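Local coordinates for protein glutathione S-transferase (Bombyx mori, PDB 4E8H) that binds glutathione as a homodimer and probably conjugates it to electrophilic substrates as a glutathione transferase, at residues B[55-58]-B[59-62]; B[113-116]-B[117-121]; B[165-168]-B[169-173]; B[200-204]-B[205-209]. All blocks are in the same frame, centred on the assembly; numbering follows the deposited sequence.

Contact 1 (B[55-58]-B[59-62]); sequences QHTI and PTMD. With GSH (glutathione), chain F.
Thr57 and Thr60 are tied across the cis peptide bond between Ile58 and Pro59, and the loop here binds glutathione. The approach is made by His56, whose backbone takes left-handed angles. Its CG sits between the backbone N and the carbonyl carbon (chi1 53°), which brings the ring edge to the glycyl carboxylate: ND1 donates to glutathione O32 at 3.0 Å, with the oxygen in the ring plane. Thr57 follows with its hydroxyl bonded to Asn53, while its carbonyl O faces the next strand and accepts from Thr60 OG1 at 2.7 Å, the donor tilted 31° from the carbonyl plane. Tyr49 OH is a second partner of that oxygen. At Ile58 the main chain pairs with the cysteinyl unit in both directions, Ile58 N giving a fairly straight bond to glutathione O2 (2.8 Å) and Ile58 O receiving glutathione N2 (2.9 Å). This is the cis-proline loop of the thioredoxin fold, and the strand that starts at Thr60 enters the central sheet directly after it. The Ile58 side chain leads away from 59-62, and its CG1 lies 3.6 Å from glutathione O2. Beyond it, Pro59 CD lies 3.6 Å from glutathione O12, and a water donates both to Pro59 O and to that same carboxylate oxygen, each at 2.7 Å.

Contact 2 (B[113-116]-B[117-121]); sequences RYLN and LYTPI
Leu117 N, Tyr118 N and Thr119 N bond to the carbonyl oxygens of Arg113, Tyr114 and Leu115, the regular i to i+4 pattern of an alpha helix, with the Tyr118 N bond to Tyr114 O measuring 2.9 Å. The pattern breaks at Pro120, which has no N-H to offer; its CD instead presses against Asn116 O at 3.4 Å. One position earlier, Thr119 turns its hydroxyl back along the helix, OG1 lying beside its own backbone N and opposite the carbonyl carbon (chi1 -55°). OG1 donates to Leu115 O at 2.7 Å, so this oxygen is gripped by the hydroxyl and the amide of one residue from opposite faces of its plane. Leu115 runs alongside, its CD2 3.7 Å from Thr119 OG1. On another side of the helix Tyr114 and Tyr118 meet obliquely, ring planes at 44° and centroids 5.3 Å apart. Tyr118 CB lies over a face of the Tyr114 ring, and Tyr114 CD1 touches Tyr118 CD2 at 3.5 Å. Both rings also pack on helix 160-174. Next to the Thr119 bond, the one missing at Pro120 makes this a proline kink, near the end of the long helix 93-124 of the all-helical C-terminal domain.

Contact 3 (B[165-168]-B[169-173]); sequences IVVT and ITNID
Val166 and Thr170, Val167 and Asn171, and Thr168 and Ile172 pair along one buried alpha helix, 160-174, in the middle of the helical C-terminal domain of the glutathione transferase fold. Helix 93-124 packs on one side of it, while helices 16-27 and 201-213 meet it through other residues, and polar groups on its turns, such as Thr170 and Asn171, bond to residues of those two helices. The backbone is regular: Thr170 N reaches Val166 O at 2.8 Å, Asn171 N reaches Val167 O at 2.9 Å, and the Ile172 N bond to Thr168 O is the straightest of the series at 168°. At the start of the stretch, the bond from Ile169 N to Ile165 O is weak.

The hydroxyl of Thr170 also bends back: its OG1 lies 2.8 Å from Val166 O and has its strongest partner in Asp205 of helix 201-213. Asn171 has its CG beside its own backbone N (chi1 -75°), which lays the amide back along the preceding turn. It runs side by side with Val167, Asn171 ND2 at 3.9 Å from Val167 CG1, and its OD1 is taken by Arg19 of helix 16-27. Ile172 instead frames the carbonyl it bonds to: CG1 and CG2 both rest against Thr168 O, CG2 at 3.5 Å. On the side where Thr168 and Asn171 come together, one water joins them, donating to Thr168 OG1 at 2.9 Å and accepting from Asn171 ND2 at 3.0 Å.

Contact 4 (B[200-204]-B[205-209]); sequences GYDEI and DVTGA
Tyr201, Asp205 and Val206 form the wide first turn of the C-terminal helix 201-213, which opens with a pi-type turn before settling into alpha geometry. Gly200, with positive phi, holds the N-cap position. Tyr201 O serves two amides: Val206 N, five residues on, lies in the carbonyl plane at 3.2 Å and 164°, whereas Asp205 N is nearer (2.9 Å) but bent, and stands above that plane. Asp202 O repeats the i+5 spacing with Thr207 N at 3.0 Å, and the same oxygen receives Thr207 OG1 at 2.9 Å. With Gly208 N bonded to Ile204 O, the i+4 spacing returns.

The widened turn sets two consecutive side chains against one ring. With CG opposite the backbone N (chi1 177°), the Tyr201 ring is carried toward Asp205 and Val206; Val206 comes up on one side of the ring while the Asp205 carboxylate stands by CE2, with the ring and carboxylate planes nearly perpendicular at 81°. Asp205 is buried, yet its oxygens are well supplied: OD1 forms a salt bridge with Arg19, and OD2 bonds to Thr170, whose hydroxyl also meets Tyr201 OH. Arg19 probably favours the charged form of this carboxylate. In this way the helix start is fastened to helices 16-27 and 160-174. The tightest approach on the tyrosine ring is Val206 CG2 to Tyr201 CE1, 3.3 Å.

In the fold
Along the chain the four contacts follow in series. Contact 1 belongs to the thioredoxin-like N-terminal domain, at the entry to strand 60-63 of the mixed sheet; contacts 2, 3 and 4 lie on helices 93-124, 160-174 and 201-213. Contacts 2 and 3, with centres 13 Å apart, touch where Tyr114 and Tyr118 pack on Ile172. Contacts 3 and 4, 11 Å apart, are joined by the probable hydrogen bonds of Thr170 to Asp205 and Tyr201. Contact 1 stands about 20 to 22 Å from the other three, centre to centre, without touching. The cis-proline loop of contact 1 supplies part of the glutathione site, while contact 3 links contacts 2 and 4 within the helical part.

Contact 1 (B[55-58]-B[59-62])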
# COMPACT_ATOMS: atom_id res chain seq x y z
N GLN B 55 13.68 -1.63 9.59
CA GLN B 55 12.72 -2.69 9.29
C GLN B 55 13.41 -3.92 8.68
O GLN B 55 12.78 -4.97 8.50
CB GLN B 55 11.60 -2.17 8.39
CG GLN B 55 10.26 -2.88 8.59
CD GLN B 55 9.12 -2.28 7.78
OE1 GLN B 55 9.15 -1.10 7.40
NE2 GLN B 55 8.10 -3.08 7.51
N HIS B 56 14.71 -3.79 8.37
CA HIS B 56 15.53 -4.88 7.82
C HIS B 56 14.82 -5.70 6.73
O HIS B 56 14.69 -6.93 6.83
CB HIS B 56 16.10 -5.78 8.93
CG HIS B 56 15.07 -6.31 9.88
ND1 HIS B 56 14.29 -7.41 9.60
CD2 HIS B 56 14.70 -5.88 11.11
CE1 HIS B 56 13.48 -7.64 10.62
NE2 HIS B 56 13.71 -6.73 11.55
N THR B 57 14.36 -5.00 5.70
CA THR B 57 13.71 -5.63 4.56
C THR B 57 14.54 -5.46 3.30
O THR B 57 15.40 -4.57 3.22
CB THR B 57 12.32 -5.03 4.27
OG1 THR B 57 12.42 -3.60 4.19
CG2 THR B 57 11.32 -5.40 5.37
N ILE B 58 14.29 -6.33 2.33
CA ILE B 58 14.70 -6.10 0.95
C ILE B 58 13.42 -6.03 0.09
O ILE B 58 12.45 -6.72 0.38
CB ILE B 58 15.67 -7.20 0.42
CG1 ILE B 58 15.07 -8.60 0.59
CG2 ILE B 58 17.02 -7.09 1.11
CD1 ILE B 58 15.71 -9.67 -0.28
N PRO B 59 13.41 -5.17 -0.95
CA PRO B 59 14.48 -4.30 -1.42
C PRO B 59 14.67 -3.06 -0.55
O PRO B 59 13.70 -2.54 0.00
CB PRO B 59 14.01 -3.89 -2.81
CG PRO B 59 12.53 -3.91 -2.72
CD PRO B 59 12.19 -5.03 -1.77
N THR B 60 15.91 -2.62 -0.44
CA THR B 60 16.23 -1.32 0.13
C THR B 60 17.07 -0.57 -0.90
O THR B 60 18.07 -1.09 -1.41
CB THR B 60 16.94 -1.43 1.50
OG1 THR B 60 16.06 -2.06 2.44
CG2 THR B 60 17.33 -0.06 2.04
N MET B 61 16.64 0.64 -1.22
CA MET B 61 17.32 1.48 -2.20
C MET B 61 18.22 2.50 -1.51
O MET B 61 17.84 3.09 -0.51
CB MET B 61 16.29 2.20 -3.07
CG MET B 61 16.89 3.09 -4.14
SD MET B 61 15.80 4.44 -4.62
CE MET B 61 15.99 5.55 -3.22
N ASP B 62 19.42 2.68 -2.06
CA ASP B 62 20.31 3.77 -1.68
C ASP B 62 20.66 4.61 -2.91
O ASP B 62 21.57 4.27 -3.68
CB ASP B 62 21.58 3.24 -0.98
CG ASP B 62 22.60 4.35 -0.66
OD1 ASP B 62 22.33 5.55 -0.89
OD2 ASP B 62 23.69 4.01 -0.16
N1 GSH F . 6.09 -4.72 1.38
CA1 GSH F . 7.53 -4.87 1.19
C1 GSH F . 7.90 -4.34 -0.16
O11 GSH F . 7.04 -4.25 -1.07
O12 GSH F . 9.07 -3.97 -0.40
CB1 GSH F . 7.91 -6.35 1.29
CG1 GSH F . 9.36 -6.51 1.73
CD1 GSH F . 9.62 -7.88 2.31
OE1 GSH F . 8.71 -8.45 3.23
N2 GSH F . 10.72 -8.51 1.91
CA2 GSH F . 11.12 -9.79 2.48
C2 GSH F . 12.11 -9.59 3.59
O2 GSH F . 12.99 -8.49 3.53
CB2 GSH F . 11.76 -10.66 1.40
SG2 GSH F . 10.59 -11.11 0.09
N3 GSH F . 12.10 -10.46 4.60
CA3 GSH F . 13.11 -10.45 5.65
C3 GSH F . 12.72 -9.59 6.83
O31 GSH F . 11.77 -8.78 6.74
O32 GSH F . 13.35 -9.66 7.91
O HOH W 1 11.23 -3.05 0.98

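Contact 2 (B[113-116]-B[117-121])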
# COMPACT_ATOMS: atom_id res chain seq x y z
N ARG B 113 -2.78 -12.00 -0.48
CA ARG B 113 -3.49 -13.26 -0.70
C ARG B 113 -2.63 -14.30 -1.42
O ARG B 113 -2.76 -15.50 -1.16
CB ARG B 113 -4.81 -13.02 -1.46
CG ARG B 113 -5.93 -12.49 -0.58
CD ARG B 113 -6.98 -11.75 -1.40
NE ARG B 113 -7.88 -10.97 -0.55
CZ ARG B 113 -9.21 -11.08 -0.55
NH1 ARG B 113 -9.82 -11.93 -1.36
NH2 ARG B 113 -9.93 -10.31 0.26
N TYR B 114 -1.75 -13.82 -2.31
CA TYR B 114 -0.72 -14.66 -2.93
C TYR B 114 0.19 -15.26 -1.85
O TYR B 114 0.45 -16.47 -1.86
CB TYR B 114 0.09 -13.86 -3.95
CG TYR B 114 1.43 -14.48 -4.33
CD1 TYR B 114 1.53 -15.41 -5.37
CD2 TYR B 114 2.60 -14.14 -3.64
CE1 TYR B 114 2.75 -15.98 -5.71
CE2 TYR B 114 3.83 -14.71 -3.97
CZ TYR B 114 3.89 -15.63 -5.01
OH TYR B 114 5.10 -16.20 -5.35
N LEU B 115 0.67 -14.41 -0.95
CA LEU B 115 1.53 -14.84 0.16
C LEU B 115 0.85 -15.85 1.07
O LEU B 115 1.46 -16.85 1.44
CB LEU B 115 2.00 -13.64 0.99
CG LEU B 115 3.08 -12.71 0.46
CD1 LEU B 115 3.27 -11.55 1.43
CD2 LEU B 115 4.41 -13.44 0.23
N ASN B 116 -0.41 -15.58 1.42
CA ASN B 116 -1.16 -16.47 2.31
C ASN B 116 -1.40 -17.85 1.71
O ASN B 116 -1.39 -18.86 2.43
CB ASN B 116 -2.48 -15.81 2.74
CG ASN B 116 -2.28 -14.64 3.68
OD1 ASN B 116 -1.19 -14.43 4.22
ND2 ASN B 116 -3.33 -13.86 3.88
N LEU B 117 -1.61 -17.90 0.40
CA LEU B 117 -1.76 -19.17 -0.31
C LEU B 117 -0.44 -19.92 -0.49
O LEU B 117 -0.34 -21.10 -0.16
CB LEU B 117 -2.45 -18.96 -1.67
CG LEU B 117 -2.62 -20.15 -2.63
CD1 LEU B 117 -3.36 -21.32 -1.98
CD2 LEU B 117 -3.32 -19.72 -3.90
N TYR B 118 0.58 -19.23 -1.01
CA TYR B 118 1.79 -19.91 -1.48
C TYR B 118 2.93 -20.08 -0.47
O TYR B 118 3.69 -21.04 -0.57
CB TYR B 118 2.29 -19.29 -2.78
CG TYR B 118 1.43 -19.64 -3.98
CD1 TYR B 118 1.44 -20.92 -4.52
CD2 TYR B 118 0.59 -18.69 -4.56
CE1 TYR B 118 0.65 -21.25 -5.62
CE2 TYR B 118 -0.20 -19.00 -5.66
CZ TYR B 118 -0.17 -20.28 -6.18
OH TYR B 118 -0.96 -20.59 -7.27
N THR B 119 3.06 -19.15 0.48
CA THR B 119 4.12 -19.23 1.49
C THR B 119 4.15 -20.57 2.26
O THR B 119 5.23 -21.15 2.41
CB THR B 119 4.11 -18.01 2.46
OG1 THR B 119 4.19 -16.80 1.70
CG2 THR B 119 5.29 -18.07 3.42
N PRO B 120 2.98 -21.07 2.73
CA PRO B 120 3.01 -22.37 3.41
C PRO B 120 3.50 -23.50 2.51
O PRO B 120 4.27 -24.36 2.95
CB PRO B 120 1.54 -22.60 3.80
CG PRO B 120 0.95 -21.24 3.85
CD PRO B 120 1.63 -20.48 2.76
N ILE B 121 3.04 -23.50 1.26
CA ILE B 121 3.43 -24.52 0.28
C ILE B 121 4.94 -24.51 0.03
O ILE B 121 5.61 -25.54 0.22
CB ILE B 121 2.66 -24.34 -1.07
CG1 ILE B 121 1.14 -24.29 -0.83
CG2 ILE B 121 3.02 -25.47 -2.04
CD1 ILE B 121 0.32 -23.86 -2.04

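Contact 3 (B[165-168]-B[169-173])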
# COMPACT_ATOMS: atom_id res chain seq x y z
N ILE B 165 2.21 -5.83 -10.37
CA ILE B 165 1.18 -6.86 -10.48
C ILE B 165 1.65 -8.04 -11.35
O ILE B 165 1.41 -9.20 -11.00
CB ILE B 165 -0.17 -6.25 -10.98
CG1 ILE B 165 -0.82 -5.41 -9.87
CG2 ILE B 165 -1.14 -7.35 -11.45
CD1 ILE B 165 -1.95 -4.50 -10.32
N VAL B 166 2.36 -7.74 -12.44
CA VAL B 166 2.84 -8.78 -13.36
C VAL B 166 3.82 -9.77 -12.70
O VAL B 166 3.89 -10.93 -13.12
CB VAL B 166 3.42 -8.19 -14.69
CG1 VAL B 166 4.90 -7.86 -14.58
CG2 VAL B 166 3.17 -9.14 -15.86
N VAL B 167 4.54 -9.33 -11.68
CA VAL B 167 5.43 -10.22 -10.92
C VAL B 167 4.64 -11.39 -10.33
O VAL B 167 5.06 -12.54 -10.42
CB VAL B 167 6.21 -9.46 -9.81
CG1 VAL B 167 7.00 -10.43 -8.94
CG2 VAL B 167 7.16 -8.43 -10.43
N THR B 168 3.49 -11.07 -9.74
CA THR B 168 2.61 -12.06 -9.12
C THR B 168 2.03 -13.03 -10.15
O THR B 168 1.95 -14.24 -9.90
CB THR B 168 1.49 -11.37 -8.32
OG1 THR B 168 2.07 -10.73 -7.17
CG2 THR B 168 0.44 -12.37 -7.84
N ILE B 169 1.64 -12.49 -11.30
CA ILE B 169 1.08 -13.30 -12.37
C ILE B 169 2.18 -14.18 -12.97
O ILE B 169 1.92 -15.35 -13.30
CB ILE B 169 0.37 -12.42 -13.44
CG1 ILE B 169 -0.73 -11.56 -12.79
CG2 ILE B 169 -0.21 -13.27 -14.57
CD1 ILE B 169 -1.78 -12.33 -11.97
N THR B 170 3.39 -13.65 -13.08
CA THR B 170 4.55 -14.44 -13.50
C THR B 170 4.80 -15.60 -12.53
O THR B 170 5.02 -16.74 -12.97
CB THR B 170 5.83 -13.58 -13.66
OG1 THR B 170 5.59 -12.55 -14.62
CG2 THR B 170 7.01 -14.43 -14.13
N ASN B 171 4.74 -15.33 -11.23
CA ASN B 171 4.95 -16.38 -10.23
C ASN B 171 3.94 -17.51 -10.31
O ASN B 171 4.32 -18.68 -10.36
CB ASN B 171 4.99 -15.80 -8.81
CG ASN B 171 6.29 -15.07 -8.50
OD1 ASN B 171 7.35 -15.43 -9.01
ND2 ASN B 171 6.21 -14.06 -7.66
N ILE B 172 2.65 -17.17 -10.34
CA ILE B 172 1.60 -18.19 -10.38
C ILE B 172 1.64 -19.01 -11.68
O ILE B 172 1.34 -20.20 -11.67
CB ILE B 172 0.18 -17.62 -10.07
CG1 ILE B 172 -0.33 -16.68 -11.17
CG2 ILE B 172 0.17 -16.94 -8.69
CD1 ILE B 172 -1.81 -16.33 -11.07
N ASP B 173 2.02 -18.36 -12.78
CA ASP B 173 2.25 -19.06 -14.04
C ASP B 173 3.34 -20.12 -13.88
O ASP B 173 3.14 -21.28 -14.25
CB ASP B 173 2.62 -18.06 -15.15
CG ASP B 173 2.82 -18.72 -16.49
OD1 ASP B 173 1.87 -19.33 -17.02
OD2 ASP B 173 3.95 -18.62 -17.03
O HOH W 2 4.16 -12.45 -6.24

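Contact 4 (B[200-204]-B[205-209])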
# COMPACT_ATOMS: atom_id res chain seq x y z
N GLY B 200 14.31 -6.53 -19.82
CA GLY B 200 14.80 -7.58 -18.92
C GLY B 200 13.74 -8.46 -18.28
O GLY B 200 13.96 -9.01 -17.20
N TYR B 201 12.60 -8.62 -18.95
CA TYR B 201 11.53 -9.45 -18.41
C TYR B 201 11.99 -10.88 -18.10
O TYR B 201 11.68 -11.41 -17.03
CB TYR B 201 10.28 -9.45 -19.31
CG TYR B 201 9.20 -10.36 -18.78
CD1 TYR B 201 9.01 -11.63 -19.31
CD2 TYR B 201 8.40 -9.96 -17.70
CE1 TYR B 201 8.04 -12.47 -18.81
CE2 TYR B 201 7.43 -10.81 -17.19
CZ TYR B 201 7.25 -12.06 -17.75
OH TYR B 201 6.29 -12.91 -17.26
N ASP B 202 12.72 -11.50 -19.03
CA ASP B 202 13.21 -12.87 -18.84
C ASP B 202 14.29 -12.95 -17.77
O ASP B 202 14.21 -13.81 -16.88
CB ASP B 202 13.75 -13.48 -20.14
CG ASP B 202 14.13 -14.95 -19.98
OD1 ASP B 202 13.33 -15.82 -20.38
OD2 ASP B 202 15.23 -15.23 -19.45
N GLU B 203 15.29 -12.09 -17.85
CA GLU B 203 16.43 -12.15 -16.93
C GLU B 203 16.06 -11.77 -15.49
O GLU B 203 16.70 -12.24 -14.55
CB GLU B 203 17.61 -11.32 -17.45
CG GLU B 203 17.34 -9.83 -17.61
CD GLU B 203 18.42 -9.12 -18.40
OE1 GLU B 203 18.21 -8.89 -19.61
OE2 GLU B 203 19.47 -8.80 -17.81
N ILE B 204 15.02 -10.95 -15.33
CA ILE B 204 14.57 -10.54 -14.00
C ILE B 204 13.40 -11.38 -13.49
O ILE B 204 13.52 -12.09 -12.49
CB ILE B 204 14.22 -9.02 -13.93
CG1 ILE B 204 15.44 -8.16 -14.27
CG2 ILE B 204 13.66 -8.65 -12.55
CD1 ILE B 204 15.10 -6.73 -14.68
N ASP B 205 12.27 -11.32 -14.20
CA ASP B 205 11.01 -11.88 -13.70
C ASP B 205 10.89 -13.39 -13.89
O ASP B 205 10.56 -14.11 -12.94
CB ASP B 205 9.81 -11.15 -14.30
CG ASP B 205 8.63 -11.08 -13.35
OD1 ASP B 205 8.82 -11.29 -12.13
OD2 ASP B 205 7.50 -10.79 -13.81
N VAL B 206 11.13 -13.85 -15.11
CA VAL B 206 11.06 -15.28 -15.43
C VAL B 206 12.10 -16.07 -14.63
O VAL B 206 11.78 -17.11 -14.05
CB VAL B 206 11.20 -15.55 -16.96
CG1 VAL B 206 11.27 -17.04 -17.25
CG2 VAL B 206 10.04 -14.92 -17.71
N THR B 207 13.33 -15.56 -14.58
CA THR B 207 14.41 -16.17 -13.81
C THR B 207 14.07 -16.23 -12.32
O THR B 207 14.26 -17.27 -11.68
CB THR B 207 15.76 -15.43 -14.04
OG1 THR B 207 16.08 -15.44 -15.44
CG2 THR B 207 16.90 -16.11 -13.28
N GLY B 208 13.56 -15.13 -11.78
CA GLY B 208 13.17 -15.06 -10.37
C GLY B 208 12.07 -16.04 -10.01
O GLY B 208 12.15 -16.72 -8.98
N ALA B 209 11.05 -16.11 -10.87
CA ALA B 209 9.91 -17.00 -10.67
C ALA B 209 10.30 -18.48 -10.67
O ALA B 209 9.79 -19.26 -9.87
CB ALA B 209 8.84 -16.74 -11.73